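Local coordinates for protein quinone oxidoreductase (Thermus thermophilus, PDB 1IZ0) that probably catalyses the NADPH-dependent reduction of quinones, as a member of the medium-chain dehydrogenase/reductase superfamily, at residues K2-K7 against A280-A285; N38-L43 against G47-R52; G69-A74 against L99-A104. All coordinates share one frame; numbering follows the deposited sequence.

Contact 1. Residues K2-K7 against A280-A285; sequences KAWVLK and AEAEAA
The methyl group of Ala282 sits over one face of the Trp4 indole, so that the first turn of a helix near the C terminus rests on a side chain of the N-terminal strand. Ala282 CB lies 3.5 Å from the centroid of the five-membered ring and 16° off the ring normal, the geometry of a CH-pi contact. The methyl stands 3.4 Å above the indole plane but is displaced toward the rim, and its shortest distances go to the NE1-CE2 side of the ring: Ala282 CB to Trp4 CE2 is 3.5 Å. Trp4 CG is anti to its own carbonyl carbon and beside the backbone N (chi1 -73°), which carries the indole out from the strand toward the helix start.

The benzo end of the ring reaches the preceding turn, where Trp4 CZ2 lies 3.6 Å from Ala280 O in an oblique approach. The polar edge is satisfied separately: Trp4 NE1 donates a hydrogen bond to Phe279 O, which is likely to limit the rotation of the indole, and the Phe279 ring meets it with the planes at about 50°. Leu13 and Leu15 of strand 13-17 also touch Trp4, and Leu13 reaches Ala282 as well. Glu281 is the N-cap residue, and Ala285 N closes the first helical turn on Glu281 O at 3.0 Å.

Away from the NADPH-binding residues, this is strand-to-helix packing in which a tryptophan of the two-stranded antiparallel sheet 2-6/13-17 is laid against the N-terminal turn of helix 282-288.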
loop_
_atom_site.group_PDB
_atom_site.type_symbol
_atom_site.label_atom_id
_atom_site.label_comp_id
_atom_site.label_asym_id
_atom_site.label_seq_id
_atom_site.Cartn_x
_atom_site.Cartn_y
_atom_site.Cartn_z
ATOM N N LYS A 2 7.476 -16.725 -19.917
ATOM C CA LYS A 2 7.209 -17.431 -18.679
ATOM C C LYS A 2 6.259 -16.565 -17.856
ATOM O O LYS A 2 6.287 -15.336 -17.946
ATOM C CB LYS A 2 8.521 -17.681 -17.920
ATOM C CG LYS A 2 9.311 -16.417 -17.589
ATOM C CD LYS A 2 10.646 -16.722 -16.876
ATOM C CE LYS A 2 11.373 -15.429 -16.481
ATOM N NZ LYS A 2 12.693 -15.652 -15.817
ATOM N N ALA A 3 5.405 -17.200 -17.065
ATOM C CA ALA A 3 4.465 -16.450 -16.242
ATOM C C ALA A 3 3.821 -17.346 -15.208
ATOM O O ALA A 3 3.732 -18.559 -15.395
ATOM C CB ALA A 3 3.385 -15.823 -17.119
ATOM N N TRP A 4 3.375 -16.740 -14.112
ATOM C CA TRP A 4 2.705 -17.486 -13.061
ATOM C C TRP A 4 1.207 -17.332 -13.257
ATOM O O TRP A 4 0.694 -16.221 -13.424
ATOM C CB TRP A 4 3.109 -16.976 -11.675
ATOM C CG TRP A 4 4.499 -17.376 -11.280
ATOM C CD1 TRP A 4 5.627 -16.606 -11.336
ATOM C CD2 TRP A 4 4.911 -18.650 -10.766
ATOM N NE1 TRP A 4 6.714 -17.320 -10.884
ATOM C CE2 TRP A 4 6.303 -18.576 -10.528
ATOM C CE3 TRP A 4 4.236 -19.847 -10.484
ATOM C CZ2 TRP A 4 7.037 -19.656 -10.018
ATOM C CZ3 TRP A 4 4.969 -20.924 -9.975
ATOM C CH2 TRP A 4 6.356 -20.816 -9.747
ATOM N N VAL A 5 0.506 -18.458 -13.254
ATOM C CA VAL A 5 -0.932 -18.440 -13.442
ATOM C C VAL A 5 -1.633 -19.175 -12.318
ATOM O O VAL A 5 -1.175 -20.224 -11.864
ATOM C CB VAL A 5 -1.320 -19.093 -14.783
ATOM C CG1 VAL A 5 -2.829 -19.012 -14.987
ATOM C CG2 VAL A 5 -0.600 -18.390 -15.923
ATOM N N LEU A 6 -2.741 -18.603 -11.867
ATOM C CA LEU A 6 -3.546 -19.191 -10.805
ATOM C C LEU A 6 -4.785 -19.738 -11.513
ATOM O O LEU A 6 -5.612 -18.974 -12.008
ATOM C CB LEU A 6 -3.918 -18.103 -9.788
ATOM C CG LEU A 6 -4.561 -18.404 -8.422
ATOM C CD1 LEU A 6 -6.056 -18.423 -8.552
ATOM C CD2 LEU A 6 -4.027 -19.703 -7.851
ATOM N N LYS A 7 -4.898 -21.061 -11.588
ATOM C CA LYS A 7 -6.033 -21.688 -12.260
ATOM C C LYS A 7 -7.246 -21.923 -11.368
ATOM O O LYS A 7 -8.359 -22.111 -11.861
ATOM C CB LYS A 7 -5.584 -23.000 -12.911
ATOM C CG LYS A 7 -4.617 -22.768 -14.067
ATOM C CD LYS A 7 -4.122 -24.061 -14.691
ATOM C CE LYS A 7 -3.193 -23.763 -15.862
ATOM N NZ LYS A 7 -2.621 -25.009 -16.446
ATOM N N ALA A 280 11.397 -17.279 -9.590
ATOM C CA ALA A 280 11.167 -18.683 -9.286
ATOM C C ALA A 280 10.504 -18.949 -7.932
ATOM O O ALA A 280 9.831 -19.968 -7.764
ATOM C CB ALA A 280 12.493 -19.446 -9.372
ATOM N N GLU A 281 10.687 -18.045 -6.973
ATOM C CA GLU A 281 10.112 -18.228 -5.639
ATOM C C GLU A 281 8.794 -17.502 -5.361
ATOM O O GLU A 281 8.493 -17.152 -4.218
ATOM C CB GLU A 281 11.156 -17.846 -4.584
ATOM C CG GLU A 281 12.316 -18.837 -4.519
ATOM C CD GLU A 281 13.476 -18.348 -3.671
ATOM O OE1 GLU A 281 13.237 -17.894 -2.529
ATOM O OE2 GLU A 281 14.632 -18.431 -4.146
ATOM N N ALA A 282 7.991 -17.312 -6.401
ATOM C CA ALA A 282 6.705 -16.633 -6.272
ATOM C C ALA A 282 5.844 -17.118 -5.102
ATOM O O ALA A 282 5.324 -16.306 -4.332
ATOM C CB ALA A 282 5.921 -16.770 -7.571
ATOM N N GLU A 283 5.671 -18.432 -4.977
ATOM C CA GLU A 283 4.850 -18.967 -3.898
ATOM C C GLU A 283 5.388 -18.515 -2.551
ATOM O O GLU A 283 4.628 -18.122 -1.668
ATOM C CB GLU A 283 4.788 -20.499 -3.968
ATOM C CG GLU A 283 3.889 -21.014 -5.087
ATOM C CD GLU A 283 2.403 -20.881 -4.760
ATOM O OE1 GLU A 283 2.001 -19.861 -4.156
ATOM O OE2 GLU A 283 1.632 -21.797 -5.119
ATOM N N ALA A 284 6.705 -18.560 -2.399
ATOM C CA ALA A 284 7.338 -18.135 -1.158
ATOM C C ALA A 284 7.007 -16.666 -0.864
ATOM O O ALA A 284 6.674 -16.311 0.273
ATOM C CB ALA A 284 8.855 -18.323 -1.258
ATOM N N ALA A 285 7.094 -15.814 -1.888
ATOM C CA ALA A 285 6.808 -14.387 -1.724
ATOM C C ALA A 285 5.382 -14.156 -1.237
ATOM O O ALA A 285 5.142 -13.290 -0.399
ATOM C CB ALA A 285 7.037 -13.650 -3.035
#

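Contact 2. Residues N38-L43 against G47-R52; sequences NFADHL and GAYLTR
Leu43 O accepts a hydrogen bond from Ala48 N at 2.8 Å, with an N-H...O angle of 160°. The donor is tilted 28° from the carbonyl plane. Gly47, with positive phi, makes the reversal that brings Ala48 N back to this carbonyl.

Beyond the turn, Tyr49 folds back along the helix. Its CG is anti to the backbone N (chi1 -168°), and the ring extends toward Ala40, one turn before Leu43. Ala40 CB covers one face of the phenol as a CH-pi contact, 4.0 Å from the ring centroid but shifted toward the hydroxyl end, with Tyr49 CZ its nearest atom at 3.7 Å. Nearer the backbone, the Leu43 and Tyr49 side chains cross at about a right angle, Leu43 CB lying 3.9 Å from Tyr49 CB. The phenol is held at its far end too: Tyr49 OH is hydrogen-bonded to Trp243 NE1, and the two rings meet almost perpendicularly.

Helix 39-46 begins with Phe39, an NADPH-binding residue in this enzyme, and the Tyr49 side chain lies about 6 Å from that of Leu244, another, although no cofactor is bound in this model. The helix ends in a Schellman motif with Gly47 as its C-prime residue.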
loop_
_atom_site.group_PDB
_atom_site.type_symbol
_atom_site.label_atom_id
_atom_site.label_comp_id
_atom_site.label_asym_id
_atom_site.label_seq_id
_atom_site.Cartn_x
_atom_site.Cartn_y
_atom_site.Cartn_z
ATOM N N ASN A 38 0.915 -7.330 -2.652
ATOM C CA ASN A 38 0.048 -6.695 -1.667
ATOM C C ASN A 38 -0.855 -7.730 -1.009
ATOM O O ASN A 38 -1.130 -8.779 -1.587
ATOM C CB ASN A 38 -0.823 -5.645 -2.359
ATOM C CG ASN A 38 -0.006 -4.614 -3.101
ATOM O OD1 ASN A 38 0.534 -3.684 -2.499
ATOM N ND2 ASN A 38 0.108 -4.784 -4.420
ATOM N N PHE A 39 -1.327 -7.434 0.195
ATOM C CA PHE A 39 -2.214 -8.368 0.870
ATOM C C PHE A 39 -3.390 -8.604 -0.075
ATOM O O PHE A 39 -3.941 -9.708 -0.150
ATOM C CB PHE A 39 -2.697 -7.781 2.199
ATOM C CG PHE A 39 -3.477 -8.756 3.039
ATOM C CD1 PHE A 39 -4.846 -8.598 3.224
ATOM C CD2 PHE A 39 -2.843 -9.856 3.617
ATOM C CE1 PHE A 39 -5.579 -9.524 3.976
ATOM C CE2 PHE A 39 -3.561 -10.789 4.368
ATOM C CZ PHE A 39 -4.934 -10.622 4.548
ATOM N N ALA A 40 -3.746 -7.559 -0.818
ATOM C CA ALA A 40 -4.841 -7.627 -1.775
ATOM C C ALA A 40 -4.635 -8.775 -2.761
ATOM O O ALA A 40 -5.598 -9.418 -3.183
ATOM C CB ALA A 40 -4.958 -6.303 -2.531
ATOM N N ASP A 41 -3.382 -9.020 -3.141
ATOM C CA ASP A 41 -3.073 -10.100 -4.071
ATOM C C ASP A 41 -3.399 -11.432 -3.405
ATOM O O ASP A 41 -3.899 -12.352 -4.046
ATOM C CB ASP A 41 -1.592 -10.074 -4.472
ATOM C CG ASP A 41 -1.230 -8.856 -5.307
ATOM O OD1 ASP A 41 -1.877 -8.632 -6.353
ATOM O OD2 ASP A 41 -0.293 -8.127 -4.923
ATOM N N HIS A 42 -3.117 -11.532 -2.113
ATOM C CA HIS A 42 -3.403 -12.760 -1.387
ATOM C C HIS A 42 -4.907 -13.003 -1.312
ATOM O O HIS A 42 -5.361 -14.130 -1.491
ATOM C CB HIS A 42 -2.819 -12.700 0.025
ATOM C CG HIS A 42 -3.298 -13.802 0.920
ATOM N ND1 HIS A 42 -4.348 -13.642 1.801
ATOM C CD2 HIS A 42 -2.883 -15.084 1.058
ATOM C CE1 HIS A 42 -4.556 -14.778 2.445
ATOM N NE2 HIS A 42 -3.681 -15.668 2.012
ATOM N N LEU A 43 -5.677 -11.947 -1.061
ATOM C CA LEU A 43 -7.130 -12.078 -0.968
ATOM C C LEU A 43 -7.760 -12.420 -2.310
ATOM O O LEU A 43 -8.769 -13.122 -2.373
ATOM C CB LEU A 43 -7.755 -10.785 -0.431
ATOM C CG LEU A 43 -7.410 -10.450 1.022
ATOM C CD1 LEU A 43 -8.113 -9.167 1.438
ATOM C CD2 LEU A 43 -7.834 -11.609 1.923
ATOM N N GLY A 47 -10.423 -15.285 -3.656
ATOM C CA GLY A 47 -11.714 -14.783 -4.080
ATOM C C GLY A 47 -12.376 -14.030 -2.941
ATOM O O GLY A 47 -13.605 -13.935 -2.868
ATOM N N ALA A 48 -11.552 -13.480 -2.052
ATOM C CA ALA A 48 -12.049 -12.742 -0.896
ATOM C C ALA A 48 -11.762 -11.242 -0.958
ATOM O O ALA A 48 -11.763 -10.573 0.072
ATOM C CB ALA A 48 -11.452 -13.325 0.376
ATOM N N TYR A 49 -11.524 -10.709 -2.154
ATOM C CA TYR A 49 -11.230 -9.285 -2.288
ATOM C C TYR A 49 -12.384 -8.493 -2.914
ATOM O O TYR A 49 -13.281 -9.066 -3.533
ATOM C CB TYR A 49 -9.960 -9.094 -3.123
ATOM C CG TYR A 49 -9.403 -7.688 -3.089
ATOM C CD1 TYR A 49 -9.150 -6.989 -4.270
ATOM C CD2 TYR A 49 -9.133 -7.048 -1.874
ATOM C CE1 TYR A 49 -8.646 -5.688 -4.244
ATOM C CE2 TYR A 49 -8.626 -5.741 -1.840
ATOM C CZ TYR A 49 -8.388 -5.072 -3.030
ATOM O OH TYR A 49 -7.897 -3.786 -3.013
ATOM N N LEU A 50 -12.357 -7.174 -2.746
ATOM C CA LEU A 50 -13.397 -6.316 -3.305
ATOM C C LEU A 50 -13.573 -6.595 -4.797
ATOM O O LEU A 50 -14.701 -6.700 -5.274
ATOM C CB LEU A 50 -13.057 -4.839 -3.075
ATOM C CG LEU A 50 -13.071 -4.344 -1.623
ATOM C CD1 LEU A 50 -14.435 -4.624 -1.009
ATOM C CD2 LEU A 50 -11.982 -5.033 -0.820
ATOM N N THR A 51 -12.465 -6.705 -5.529
ATOM C CA THR A 51 -12.530 -7.015 -6.959
ATOM C C THR A 51 -12.441 -8.535 -7.065
ATOM O O THR A 51 -11.604 -9.162 -6.416
ATOM C CB THR A 51 -11.343 -6.418 -7.770
ATOM O OG1 THR A 51 -10.118 -7.008 -7.328
ATOM C CG2 THR A 51 -11.260 -4.918 -7.601
ATOM N N ARG A 52 -13.309 -9.127 -7.872
ATOM C CA ARG A 52 -13.306 -10.571 -8.033
ATOM C C ARG A 52 -12.832 -10.953 -9.427
ATOM O O ARG A 52 -13.588 -10.869 -10.392
ATOM C CB ARG A 52 -14.704 -11.130 -7.781
#

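Contact 3. Residues G69-A74 against L99-A104; sequences GRRYAA and LSPEEA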
loop_
_atom_site.group_PDB
_atom_site.type_symbol
_atom_site.label_atom_id
_atom_site.label_comp_id
_atom_site.label_asym_id
_atom_site.label_seq_id
_atom_site.Cartn_x
_atom_site.Cartn_y
_atom_site.Cartn_z
ATOM N N GLY A 69 13.663 1.456 -23.548
ATOM C CA GLY A 69 14.765 2.008 -22.778
ATOM C C GLY A 69 14.450 2.790 -21.513
ATOM O O GLY A 69 15.358 3.078 -20.728
ATOM N N ARG A 70 13.186 3.134 -21.290
ATOM C CA ARG A 70 12.831 3.899 -20.093
ATOM C C ARG A 70 12.020 3.090 -19.070
ATOM O O ARG A 70 11.072 2.394 -19.431
ATOM C CB ARG A 70 12.051 5.155 -20.492
ATOM C CG ARG A 70 11.889 6.141 -19.351
ATOM C CD ARG A 70 11.084 7.367 -19.758
ATOM N NE ARG A 70 10.954 8.311 -18.647
ATOM C CZ ARG A 70 10.250 9.435 -18.706
ATOM N NH1 ARG A 70 10.188 10.234 -17.650
ATOM N NH2 ARG A 70 9.605 9.759 -19.820
ATOM N N ARG A 71 12.391 3.201 -17.796
ATOM C CA ARG A 71 11.708 2.480 -16.724
ATOM C C ARG A 71 10.493 3.218 -16.148
ATOM O O ARG A 71 10.553 4.415 -15.843
ATOM C CB ARG A 71 12.692 2.170 -15.598
ATOM C CG ARG A 71 12.074 1.452 -14.399
ATOM C CD ARG A 71 13.161 1.064 -13.410
ATOM N NE ARG A 71 14.152 0.197 -14.036
ATOM C CZ ARG A 71 15.442 0.182 -13.713
ATOM N NH1 ARG A 71 15.902 0.994 -12.766
ATOM N NH2 ARG A 71 16.275 -0.642 -14.338
ATOM N N TYR A 72 9.401 2.478 -15.984
ATOM C CA TYR A 72 8.149 3.017 -15.465
ATOM C C TYR A 72 7.564 2.079 -14.419
ATOM O O TYR A 72 7.907 0.895 -14.365
ATOM C CB TYR A 72 7.110 3.129 -16.583
ATOM C CG TYR A 72 7.434 4.084 -17.705
ATOM C CD1 TYR A 72 7.123 5.439 -17.603
ATOM C CD2 TYR A 72 8.005 3.624 -18.892
ATOM C CE1 TYR A 72 7.363 6.317 -18.661
ATOM C CE2 TYR A 72 8.250 4.490 -19.959
ATOM C CZ TYR A 72 7.922 5.836 -19.837
ATOM O OH TYR A 72 8.120 6.692 -20.899
ATOM N N ALA A 73 6.669 2.622 -13.601
ATOM C CA ALA A 73 5.964 1.845 -12.588
ATOM C C ALA A 73 4.520 1.861 -13.075
ATOM O O ALA A 73 4.110 2.798 -13.763
ATOM C CB ALA A 73 6.063 2.515 -11.225
ATOM N N ALA A 74 3.743 0.839 -12.743
ATOM C CA ALA A 74 2.360 0.829 -13.190
ATOM C C ALA A 74 1.463 -0.069 -12.367
ATOM O O ALA A 74 1.907 -1.069 -11.806
ATOM C CB ALA A 74 2.287 0.410 -14.658
ATOM N N LEU A 99 16.375 5.457 -9.393
ATOM C CA LEU A 99 15.510 4.714 -8.482
ATOM C C LEU A 99 15.679 3.243 -8.839
ATOM O O LEU A 99 15.583 2.880 -10.012
ATOM C CB LEU A 99 14.038 5.098 -8.675
ATOM C CG LEU A 99 13.210 5.558 -7.467
ATOM C CD1 LEU A 99 11.734 5.361 -7.791
ATOM C CD2 LEU A 99 13.573 4.786 -6.215
ATOM N N SER A 100 15.936 2.400 -7.845
ATOM C CA SER A 100 16.097 0.978 -8.120
ATOM C C SER A 100 14.731 0.386 -8.460
ATOM O O SER A 100 13.690 0.935 -8.082
ATOM C CB SER A 100 16.667 0.246 -6.903
ATOM O OG SER A 100 15.660 0.059 -5.923
ATOM N N PRO A 101 14.715 -0.734 -9.194
ATOM C CA PRO A 101 13.453 -1.378 -9.566
ATOM C C PRO A 101 12.681 -1.838 -8.330
ATOM O O PRO A 101 11.448 -1.765 -8.294
ATOM C CB PRO A 101 13.908 -2.561 -10.428
ATOM C CG PRO A 101 15.157 -2.051 -11.067
ATOM C CD PRO A 101 15.849 -1.366 -9.898
ATOM N N GLU A 102 13.402 -2.320 -7.321
ATOM C CA GLU A 102 12.760 -2.803 -6.101
ATOM C C GLU A 102 12.068 -1.689 -5.327
ATOM O O GLU A 102 10.923 -1.848 -4.900
ATOM C CB GLU A 102 13.769 -3.497 -5.177
ATOM C CG GLU A 102 14.353 -4.791 -5.718
ATOM C CD GLU A 102 15.487 -4.565 -6.698
ATOM O OE1 GLU A 102 16.059 -5.568 -7.182
ATOM O OE2 GLU A 102 15.813 -3.391 -6.983
ATOM N N GLU A 103 12.760 -0.569 -5.135
ATOM C CA GLU A 103 12.175 0.544 -4.399
ATOM C C GLU A 103 10.974 1.099 -5.168
ATOM O O GLU A 103 9.969 1.493 -4.569
ATOM C CB GLU A 103 13.214 1.653 -4.177
ATOM C CG GLU A 103 12.846 2.596 -3.036
ATOM C CD GLU A 103 13.903 3.651 -2.765
ATOM O OE1 GLU A 103 15.095 3.291 -2.665
ATOM O OE2 GLU A 103 13.538 4.840 -2.637
ATOM N N ALA A 104 11.080 1.131 -6.495
ATOM C CA ALA A 104 9.981 1.621 -7.329
ATOM C C ALA A 104 8.754 0.717 -7.200
ATOM O O ALA A 104 7.620 1.195 -7.183
ATOM C CB ALA A 104 10.419 1.696 -8.803
#
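Apolar packing against a flat cation dominates the meeting of Arg71 with Pro101. The pyrrolidine ring places CG over one face of the guanidinium, 3.4 Å above its plane and over its centre; the nearest pair is Arg71 CZ to Pro101 CG at 3.5 Å. Pro101 CD comes in beside it, 3.7 Å from Arg71 NH1. The arginine chain runs extended from the strand, with CG anti to the backbone N (chi1 178°), and then bends at chi3 (-59°), which turns the guanidinium flat against the proline.

Polar contact across the segments is slight. At the edge of the same guanidinium and in its plane, Arg71 NH1 donates to Leu99 O, but the bond is weak, 3.4 Å long with an angle of 129°. The stronger partner of the arginine is Glu33, which forms a salt bridge with Arg71 NE. Glu33 thus provides the main polar hold, the carbonyl of Leu99 adding a weak one, while the proline covers a face. With an alanine here the guanidinium is gone, which is likely to leave the Glu33 carboxylate without its charged mate and Pro101 CG without the flat surface it rests on.

A capping bond marks the start of the helix. Ser100 OG accepts from Glu103 N at 3.1 Å in a nearly straight bond, making Ser100 an N-cap whose side chain satisfies an amide of the first turn. Ala104 N reaches Ser100 O at 3.1 Å, a backbone bond of the same turn.

Strand 70-75 pairs with strands 62-67 and 93-94, and helix 101-105 begins beside it. Val64 of strand 62-67 touches both Arg71 and Ala104, and Leu95, just beyond strand 93-94, does likewise. Glu102 and Glu103 of the helix form salt bridges with Arg301 and Arg270, respectively.

From the N terminus, strand 2-6 opens the widest loop, which contact 1 closes only when the chain returns at 280-285 after 272 intervening residues. The other two contacts fall within that span. Contact 2 is local, closing a short loop where helix 39-46 gives way to the segment leading to strand 62-67. Contact 3 follows in series, joining strand 70-75 to the start of helix 101-105; none of the loops cross. Contact 1 thereby brings the chain's beginning together with a region near its end, the six-stranded parallel sheet being formed by residues between. The three sites do not touch: contacts 1 and 2 have centres about 16 Å apart, and contacts 2 and 3 have centres about 24 Å apart.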